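Local structure of beta-1,4-mannanase (Bacillus subtilis, 2QHA) at residues Glu29-Ser34 against Asp316-Asn321; Ser55-Ser60 against Lys308-Leu313; Tyr247-Tyr252 against Gln287-Thr292. The protein probably catalyses the random hydrolysis of beta-1,4-mannosidic linkages in mannans, galactomannans and glucomannans, as a zinc-containing member of glycosyl hydrolase family 26. One frame throughout, in Å; residues are numbered along the deposited sequence.

Contact 1: Glu29-Ser34 against Asp316-Asn321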
loop_
_atom_site.group_PDB
_atom_site.type_symbol
_atom_site.label_atom_id
_atom_site.label_comp_id
_atom_site.label_asym_id
_atom_site.label_seq_id
_atom_site.Cartn_x
_atom_site.Cartn_y
_atom_site.Cartn_z
ATOM N N GLU A 29 -1.245 -23.466 -5.434
ATOM C CA GLU A 29 -1.214 -22.659 -6.650
ATOM C C GLU A 29 -2.187 -21.511 -6.399
ATOM O O GLU A 29 -2.887 -21.518 -5.382
ATOM C CB GLU A 29 -1.667 -23.489 -7.866
ATOM C CG GLU A 29 -3.087 -24.040 -7.758
ATOM C CD GLU A 29 -3.492 -24.872 -8.965
ATOM O OE1 GLU A 29 -2.945 -25.979 -9.144
ATOM O OE2 GLU A 29 -4.361 -24.412 -9.736
ATOM N N ASN A 30 -2.240 -20.536 -7.304
ATOM C CA ASN A 30 -3.248 -19.477 -7.225
ATOM C C ASN A 30 -3.228 -18.803 -5.846
ATOM O O ASN A 30 -4.253 -18.720 -5.160
ATOM C CB ASN A 30 -4.637 -20.060 -7.540
ATOM C CG ASN A 30 -4.752 -20.547 -8.973
ATOM O OD1 ASN A 30 -3.983 -20.141 -9.846
ATOM N ND2 ASN A 30 -5.717 -21.430 -9.219
ATOM N N ARG A 31 -2.056 -18.312 -5.452
ATOM C CA ARG A 31 -1.833 -17.895 -4.065
ATOM C C ARG A 31 -1.093 -16.560 -3.897
ATOM O O ARG A 31 -0.787 -16.170 -2.771
ATOM C CB ARG A 31 -1.127 -19.013 -3.283
ATOM C CG ARG A 31 0.152 -19.551 -3.926
ATOM C CD ARG A 31 0.726 -20.680 -3.084
ATOM N NE ARG A 31 1.484 -20.169 -1.945
ATOM C CZ ARG A 31 2.172 -20.938 -1.097
ATOM N NH1 ARG A 31 2.863 -20.384 -0.110
ATOM N NH2 ARG A 31 2.171 -22.261 -1.241
ATOM N N VAL A 32 -0.805 -15.870 -4.999
ATOM C CA VAL A 32 -0.163 -14.552 -4.950
ATOM C C VAL A 32 -0.891 -13.646 -5.927
ATOM O O VAL A 32 -0.844 -13.885 -7.135
ATOM C CB VAL A 32 1.332 -14.616 -5.368
ATOM C CG1 VAL A 32 1.978 -13.241 -5.328
ATOM C CG2 VAL A 32 2.133 -15.576 -4.504
ATOM N N LEU A 33 -1.564 -12.612 -5.424
ATOM C CA LEU A 33 -2.236 -11.668 -6.310
ATOM C C LEU A 33 -1.225 -10.770 -6.995
ATOM O O LEU A 33 -0.280 -10.270 -6.361
ATOM C CB LEU A 33 -3.270 -10.811 -5.568
ATOM C CG LEU A 33 -4.679 -11.373 -5.370
ATOM C CD1 LEU A 33 -4.658 -12.629 -4.510
ATOM C CD2 LEU A 33 -5.582 -10.316 -4.741
ATOM N N SER A 34 -1.410 -10.578 -8.300
ATOM C CA SER A 34 -0.644 -9.582 -9.016
ATOM C C SER A 34 -1.166 -8.186 -8.704
ATOM O O SER A 34 -2.308 -8.014 -8.270
ATOM C CB SER A 34 -0.722 -9.833 -10.520
ATOM O OG SER A 34 -2.083 -9.804 -10.943
ATOM N N ASP A 316 2.650 -17.592 -14.000
ATOM C CA ASP A 316 3.087 -18.578 -13.033
ATOM C C ASP A 316 1.871 -19.242 -12.386
ATOM O O ASP A 316 0.849 -18.584 -12.152
ATOM C CB ASP A 316 3.953 -17.923 -11.954
ATOM C CG ASP A 316 4.716 -18.941 -11.148
ATOM O OD1 ASP A 316 5.874 -19.220 -11.520
ATOM O OD2 ASP A 316 4.154 -19.485 -10.171
ATOM N N SER A 317 1.984 -20.531 -12.070
ATOM C CA SER A 317 0.879 -21.235 -11.428
ATOM C C SER A 317 0.455 -20.575 -10.115
ATOM O O SER A 317 -0.685 -20.722 -9.700
ATOM C CB SER A 317 1.209 -22.718 -11.211
ATOM O OG SER A 317 2.135 -22.903 -10.157
ATOM N N TRP A 318 1.364 -19.834 -9.483
ATOM C CA TRP A 318 1.050 -19.199 -8.204
ATOM C C TRP A 318 0.278 -17.900 -8.345
ATOM O O TRP A 318 -0.358 -17.472 -7.392
ATOM C CB TRP A 318 2.327 -18.909 -7.421
ATOM C CG TRP A 318 2.885 -20.087 -6.682
ATOM C CD1 TRP A 318 2.879 -21.395 -7.084
ATOM C CD2 TRP A 318 3.575 -20.057 -5.424
ATOM N NE1 TRP A 318 3.513 -22.182 -6.148
ATOM C CE2 TRP A 318 3.948 -21.391 -5.118
ATOM C CE3 TRP A 318 3.898 -19.038 -4.519
ATOM C CZ2 TRP A 318 4.633 -21.731 -3.936
ATOM C CZ3 TRP A 318 4.585 -19.369 -3.354
ATOM C CH2 TRP A 318 4.944 -20.705 -3.071
ATOM N N THR A 319 0.346 -17.262 -9.513
ATOM C CA THR A 319 -0.180 -15.901 -9.656
ATOM C C THR A 319 -1.690 -15.882 -9.888
ATOM O O THR A 319 -2.210 -16.678 -10.676
ATOM C CB THR A 319 0.559 -15.151 -10.783
ATOM O OG1 THR A 319 1.962 -15.237 -10.535
ATOM C CG2 THR A 319 0.143 -13.678 -10.845
ATOM N N LEU A 320 -2.381 -14.975 -9.191
ATOM C CA LEU A 320 -3.804 -14.716 -9.408
ATOM C C LEU A 320 -4.002 -13.326 -9.971
ATOM O O LEU A 320 -3.514 -12.338 -9.412
ATOM C CB LEU A 320 -4.594 -14.831 -8.111
ATOM C CG LEU A 320 -5.064 -16.204 -7.663
ATOM C CD1 LEU A 320 -5.792 -16.072 -6.338
ATOM C CD2 LEU A 320 -5.964 -16.882 -8.707
ATOM N N ASN A 321 -4.739 -13.259 -11.075
ATOM C CA ASN A 321 -4.960 -12.015 -11.792
ATOM C C ASN A 321 -6.395 -11.516 -11.663
ATOM O O ASN A 321 -7.236 -12.175 -11.050
ATOM C CB ASN A 321 -4.532 -12.199 -13.248
ATOM C CG ASN A 321 -3.077 -12.596 -13.355
ATOM O OD1 ASN A 321 -2.708 -13.565 -14.044
ATOM N ND2 ASN A 321 -2.232 -11.864 -12.647
#
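Arg-31 lies along Trp-318 with its guanidinium flat on the indole, the planes 9° apart and CZ 3.4 Å from CH2. CD sits over the centre of the six-membered ring as a CH-pi contact, and CZ adds a cation-pi interaction over the same face. CG is folded between the backbone N and the carbonyl carbon (chi1 52°) and the chain bends again at chi3, which lays the arm along the indole; a hydrogen bond from NH1 to the carbonyl of Pro-290 fixes its end. At the indole edge, Val-32 CG2 touches Trp-318 CE3 at 3.9 Å. Trp-318 O takes two N-H groups from opposite faces of its plane, Arg-31 N at 2.7 Å and Val-32 N at 2.9 Å. The backbones then run on as parallel strands, Val-32 beside Thr-319 and Leu-33 beside Leu-320: the short strand 319-320 pairs with the first strand of the TIM barrel, whose opposite edge bonds to strand 292-297, while strand 63-70 takes over from 319-320 along their shared edge, beginning at Ser-34. Leu-320 N gives to Val-32 O, and Ser-34 N to Leu-320 O at 3.0 Å. Leu-320 reaches back across Asn-30, its CD2 3.6 Å from Asn-30 CB. An Asx turn, with Trp-318 N bonded to Asp-316 OD2 at 2.9 Å, shapes the turn before the strand, and Lys-286 pairs with the other carboxylate oxygen.

Contact 2: Ser55-Ser60 against Lys308-Leu313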
loop_
_atom_site.group_PDB
_atom_site.type_symbol
_atom_site.label_atom_id
_atom_site.label_comp_id
_atom_site.label_asym_id
_atom_site.label_seq_id
_atom_site.Cartn_x
_atom_site.Cartn_y
_atom_site.Cartn_z
ATOM N N SER A 55 -1.883 -5.997 -22.420
ATOM C CA SER A 55 -1.259 -6.131 -23.739
ATOM C C SER A 55 -0.078 -7.097 -23.688
ATOM O O SER A 55 0.128 -7.903 -24.601
ATOM C CB SER A 55 -0.799 -4.763 -24.225
ATOM O OG SER A 55 -1.888 -3.927 -24.549
ATOM N N ALA A 56 0.698 -7.025 -22.611
ATOM C CA ALA A 56 1.898 -7.840 -22.492
ATOM C C ALA A 56 1.594 -9.297 -22.165
ATOM O O ALA A 56 2.311 -10.195 -22.612
ATOM C CB ALA A 56 2.828 -7.251 -21.432
ATOM N N THR A 57 0.546 -9.526 -21.372
ATOM C CA THR A 57 0.327 -10.827 -20.735
ATOM C C THR A 57 -1.035 -11.457 -21.015
ATOM O O THR A 57 -1.243 -12.632 -20.699
ATOM C CB THR A 57 0.465 -10.731 -19.190
ATOM O OG1 THR A 57 -0.675 -10.045 -18.660
ATOM C CG2 THR A 57 1.736 -10.001 -18.789
ATOM N N GLY A 58 -1.965 -10.681 -21.579
ATOM C CA GLY A 58 -3.343 -11.152 -21.723
ATOM C C GLY A 58 -4.171 -11.071 -20.451
ATOM O O GLY A 58 -5.359 -11.389 -20.461
ATOM N N GLN A 59 -3.548 -10.632 -19.357
ATOM C CA GLN A 59 -4.192 -10.594 -18.044
ATOM C C GLN A 59 -4.026 -9.213 -17.425
ATOM O O GLN A 59 -3.110 -8.479 -17.781
ATOM C CB GLN A 59 -3.575 -11.647 -17.114
ATOM C CG GLN A 59 -3.722 -13.100 -17.606
ATOM C CD GLN A 59 -5.176 -13.542 -17.761
ATOM O OE1 GLN A 59 -6.057 -13.138 -16.994
ATOM N NE2 GLN A 59 -5.432 -14.384 -18.757
ATOM N N SER A 60 -4.906 -8.879 -16.480
ATOM C CA SER A 60 -4.824 -7.603 -15.771
ATOM C C SER A 60 -4.407 -7.837 -14.333
ATOM O O SER A 60 -4.679 -8.896 -13.782
ATOM C CB SER A 60 -6.171 -6.881 -15.791
ATOM O OG SER A 60 -6.539 -6.525 -17.115
ATOM N N LYS A 308 11.850 -7.382 -18.422
ATOM C CA LYS A 308 11.739 -8.763 -18.874
ATOM C C LYS A 308 10.844 -9.537 -17.914
ATOM O O LYS A 308 10.672 -9.143 -16.749
ATOM C CB LYS A 308 13.123 -9.421 -18.967
ATOM C CG LYS A 308 14.031 -8.831 -20.042
ATOM C CD LYS A 308 15.332 -9.617 -20.151
ATOM C CE LYS A 308 16.385 -8.859 -20.954
ATOM N NZ LYS A 308 15.953 -8.563 -22.350
ATOM N N GLY A 309 10.263 -10.627 -18.411
ATOM C CA GLY A 309 9.599 -11.615 -17.558
ATOM C C GLY A 309 8.158 -11.362 -17.164
ATOM O O GLY A 309 7.646 -12.032 -16.263
ATOM N N ALA A 310 7.492 -10.417 -17.825
ATOM C CA ALA A 310 6.084 -10.137 -17.524
ATOM C C ALA A 310 5.207 -11.375 -17.701
ATOM O O ALA A 310 4.347 -11.653 -16.865
ATOM C CB ALA A 310 5.566 -8.982 -18.368
ATOM N N SER A 311 5.419 -12.125 -18.780
ATOM C CA SER A 311 4.630 -13.329 -19.018
ATOM C C SER A 311 4.845 -14.383 -17.933
ATOM O O SER A 311 3.881 -14.916 -17.389
ATOM C CB SER A 311 4.908 -13.900 -20.412
ATOM O OG SER A 311 4.502 -12.965 -21.389
ATOM N N ALA A 312 6.106 -14.657 -17.599
ATOM C CA ALA A 312 6.413 -15.607 -16.538
ATOM C C ALA A 312 5.809 -15.172 -15.202
ATOM O O ALA A 312 5.310 -16.003 -14.424
ATOM C CB ALA A 312 7.920 -15.782 -16.408
ATOM N N LEU A 313 5.869 -13.870 -14.936
ATOM C CA LEU A 313 5.327 -13.322 -13.702
ATOM C C LEU A 313 3.820 -13.536 -13.629
ATOM O O LEU A 313 3.307 -14.014 -12.615
ATOM C CB LEU A 313 5.654 -11.833 -13.607
ATOM C CG LEU A 313 5.092 -11.075 -12.405
ATOM C CD1 LEU A 313 5.697 -11.597 -11.101
ATOM C CD2 LEU A 313 5.349 -9.592 -12.591
HETATM O O HOH W 1 5.122 -10.319 -22.025
HETATM O O HOH W 2 1.804 -13.633 -21.751
#
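Thr-57 turns its methyl group, not its hydroxyl, toward the first turn of helix 310-315. CG2 comes to 3.6 Å from the carbonyl O of Ala-310 and 4.0 Å from the methyl CB of the same residue, so one branch of the threonine touches both the backbone and the side chain of Ala-310. The torsion divides the two branches: CG2 stands beside the backbone N and opposite the carbonyl carbon, while OG1 lies between N and C (chi1 72°). In that position OG1 faces its own chain, where it accepts from Gln-59 N at 3.0 Å in an ST turn and also bonds to the carbonyl of Ile-53, one helical turn back. Ala-56 brings its CB to within 4.5 Å of Ala-310 CB, a loose methyl-to-methyl contact. Ser-311 works through solvent. Its OG is 3.7 Å from Ala-56 O, and a water beside the pair bridges them, donating to Ala-56 O at 2.9 Å and lying 2.8 Å from Ser-311 OG. A second water next to Ser-311 OG reaches Thr-57 O only weakly; that carbonyl has a firmer partner in the imidazole of His-315. No direct hydrogen bond joins the two segments, and their small interface combines methyl contacts with water bridges through Ser-311. The last turn of helix 48-57, left through Gly-58 with positive phi, thus packs against the side of the first turn of helix 310-315, whose N-cap is Gly-309, on the outside of the TIM barrel, away from the known sites.

Contact 3: Tyr247-Tyr252 against Gln287-Thr292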
loop_
_atom_site.group_PDB
_atom_site.type_symbol
_atom_site.label_atom_id
_atom_site.label_comp_id
_atom_site.label_asym_id
_atom_site.label_seq_id
_atom_site.Cartn_x
_atom_site.Cartn_y
_atom_site.Cartn_z
ATOM N N TYR A 247 16.516 -12.289 -4.773
ATOM C CA TYR A 247 16.739 -13.347 -3.783
ATOM C C TYR A 247 17.383 -12.821 -2.508
ATOM O O TYR A 247 17.511 -13.548 -1.533
ATOM C CB TYR A 247 17.595 -14.474 -4.375
ATOM C CG TYR A 247 16.921 -15.190 -5.522
ATOM C CD1 TYR A 247 16.234 -16.389 -5.322
ATOM C CD2 TYR A 247 16.958 -14.657 -6.806
ATOM C CE1 TYR A 247 15.604 -17.040 -6.389
ATOM C CE2 TYR A 247 16.335 -15.296 -7.861
ATOM C CZ TYR A 247 15.652 -16.475 -7.646
ATOM O OH TYR A 247 15.046 -17.107 -8.711
ATOM N N SER A 248 17.782 -11.554 -2.520
ATOM C CA SER A 248 18.550 -11.005 -1.408
ATOM C C SER A 248 17.845 -9.869 -0.680
ATOM O O SER A 248 18.494 -9.058 -0.012
ATOM C CB SER A 248 19.922 -10.546 -1.898
ATOM O OG SER A 248 20.688 -11.658 -2.324
ATOM N N ILE A 249 16.521 -9.813 -0.808
ATOM C CA ILE A 249 15.737 -8.787 -0.122
ATOM C C ILE A 249 15.688 -9.096 1.373
ATOM O O ILE A 249 15.430 -10.233 1.762
ATOM C CB ILE A 249 14.297 -8.705 -0.692
ATOM C CG1 ILE A 249 14.327 -8.476 -2.208
ATOM C CG2 ILE A 249 13.489 -7.612 0.016
ATOM C CD1 ILE A 249 12.999 -8.775 -2.906
ATOM N N ASN A 250 15.945 -8.081 2.203
ATOM C CA ASN A 250 15.877 -8.242 3.654
ATOM C C ASN A 250 14.505 -7.899 4.212
ATOM O O ASN A 250 13.812 -7.018 3.689
ATOM C CB ASN A 250 16.906 -7.337 4.350
ATOM C CG ASN A 250 18.345 -7.705 4.033
ATOM O OD1 ASN A 250 18.674 -8.865 3.791
ATOM N ND2 ASN A 250 19.218 -6.702 4.052
ATOM N N GLY A 251 14.142 -8.571 5.304
ATOM C CA GLY A 251 12.994 -8.169 6.111
ATOM C C GLY A 251 11.833 -9.140 6.165
ATOM O O GLY A 251 10.915 -8.961 6.968
ATOM N N TYR A 252 11.869 -10.173 5.327
ATOM C CA TYR A 252 10.780 -11.137 5.262
ATOM C C TYR A 252 10.600 -11.892 6.580
ATOM O O TYR A 252 9.474 -12.049 7.064
ATOM C CB TYR A 252 11.016 -12.113 4.110
ATOM C CG TYR A 252 10.049 -13.274 4.044
ATOM C CD1 TYR A 252 8.794 -13.133 3.445
ATOM C CD2 TYR A 252 10.401 -14.519 4.571
ATOM C CE1 TYR A 252 7.917 -14.199 3.374
ATOM C CE2 TYR A 252 9.527 -15.601 4.504
ATOM C CZ TYR A 252 8.286 -15.431 3.898
ATOM O OH TYR A 252 7.416 -16.497 3.814
ATOM N N GLN A 287 10.647 -19.559 -3.598
ATOM C CA GLN A 287 11.795 -20.162 -2.915
ATOM C C GLN A 287 12.179 -19.491 -1.596
ATOM O O GLN A 287 12.658 -20.162 -0.676
ATOM C CB GLN A 287 12.999 -20.239 -3.861
ATOM C CG GLN A 287 12.709 -21.076 -5.108
ATOM C CD GLN A 287 13.933 -21.391 -5.969
ATOM O OE1 GLN A 287 15.024 -20.843 -5.781
ATOM N NE2 GLN A 287 13.739 -22.283 -6.934
ATOM N N ARG A 288 11.972 -18.177 -1.506
ATOM C CA ARG A 288 12.445 -17.382 -0.369
ATOM C C ARG A 288 11.314 -16.727 0.423
ATOM O O ARG A 288 11.439 -16.528 1.632
ATOM C CB ARG A 288 13.408 -16.277 -0.833
ATOM C CG ARG A 288 14.633 -16.753 -1.621
ATOM C CD ARG A 288 15.736 -17.209 -0.694
ATOM N NE ARG A 288 16.337 -16.093 0.033
ATOM C CZ ARG A 288 17.046 -16.226 1.150
ATOM N NH1 ARG A 288 17.238 -17.429 1.688
ATOM N NH2 ARG A 288 17.560 -15.154 1.738
ATOM N N TYR A 289 10.219 -16.374 -0.256
ATOM C CA TYR A 289 9.156 -15.570 0.377
ATOM C C TYR A 289 7.757 -16.185 0.193
ATOM O O TYR A 289 6.833 -15.496 -0.230
ATOM C CB TYR A 289 9.198 -14.116 -0.143
ATOM C CG TYR A 289 10.593 -13.572 -0.433
ATOM C CD1 TYR A 289 11.531 -13.353 0.592
ATOM C CD2 TYR A 289 10.973 -13.273 -1.737
ATOM C CE1 TYR A 289 12.812 -12.854 0.301
ATOM C CE2 TYR A 289 12.242 -12.779 -2.034
ATOM C CZ TYR A 289 13.156 -12.577 -1.022
ATOM O OH TYR A 289 14.401 -12.096 -1.349
ATOM N N PRO A 290 7.588 -17.484 0.525
ATOM C CA PRO A 290 6.345 -18.157 0.129
ATOM C C PRO A 290 5.059 -17.614 0.774
ATOM O O PRO A 290 3.977 -17.808 0.223
ATOM C CB PRO A 290 6.595 -19.625 0.519
ATOM C CG PRO A 290 7.605 -19.550 1.606
ATOM C CD PRO A 290 8.503 -18.406 1.231
ATOM N N LYS A 291 5.169 -16.938 1.917
ATOM C CA LYS A 291 3.979 -16.384 2.571
ATOM C C LYS A 291 3.424 -15.141 1.870
ATOM O O LYS A 291 2.353 -14.653 2.239
ATOM C CB LYS A 291 4.252 -16.083 4.049
ATOM C CG LYS A 291 4.367 -17.319 4.934
ATOM C CD LYS A 291 4.771 -16.931 6.349
ATOM C CE LYS A 291 4.749 -18.120 7.310
ATOM N NZ LYS A 291 5.165 -17.686 8.686
ATOM N N THR A 292 4.138 -14.639 0.862
ATOM C CA THR A 292 3.681 -13.489 0.080
ATOM C C THR A 292 2.277 -13.726 -0.465
ATOM O O THR A 292 2.041 -14.712 -1.180
ATOM C CB THR A 292 4.629 -13.228 -1.103
ATOM O OG1 THR A 292 5.934 -12.925 -0.606
ATOM C CG2 THR A 292 4.150 -12.066 -1.956
HETATM O O HOH W 3 16.488 -12.760 1.140
#
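The loop 247-252, without regular structure until Gly-251 N-caps helix 252-256, faces the end of helix 278-288 and the type I turn Tyr-289 to Thr-292, with alpha carbons 6.8 Å apart for both Tyr-247 with Arg-288 and Tyr-252 with Tyr-289. Tyr-252, its ring swung opposite the backbone N (chi1 172°), lays one face against the turn: Tyr-289 CA makes a CH-pi contact there, and Arg-288 O lies over the same ring toward its rim. The ring of Tyr-289 presents its edge to Tyr-252 in an offset edge-to-face pair, planes 62° apart. At the far end of its ring, the Tyr-252 hydroxyl accepts from Lys-291 N at 3.0 Å, close to the ring plane. Tyr-289 runs the other way, and its OH accepts from Ile-249 N at 3.2 Å while also bonding to the carbonyl of Ala-246. Arg-288 doubles back through bends at chi2 and chi3, which brings NE to Tyr-247 O at 3.2 Å; the oxygen is tilted out of the guanidinium plane. A water accepts from Arg-288 NH2 at 2.7 Å and donates to the carbonyls of Tyr-247 and Ile-249. Around this, from strand 262-269, Phe-262 meets Tyr-252 and Phe-264 meets Tyr-289, both edge-to-face, Ile-249 packs on strand 236-243, and the Tyr-247 hydroxyl bonds to Asn-283 of helix 278-288.

Overall arrangement
From the N terminus, residues 29-34 lead into the first barrel strand and 55-60 end the helix that follows; both find partners near the chain's end. Residues 247-252 and 287-292 form the shortest loop, contact 3, around helix 252-256, strand 262-269 and helix 278-288. Residues 308-313 close contact 2 around it, and 316-321 close contact 1 around both, nested without crossing. Contacts 1 and 2 adjoin through a probable hydrogen bond from Thr-319 OG1 to Leu-313 O, contacts 1 and 3 where Val-32 CG2 packs on Thr-292 O. Contacts 1 and 2 tie the barrel's start to helix 310-315 and strand 319-320, contact 3 the loop after strand 236-243 to helix 278-288.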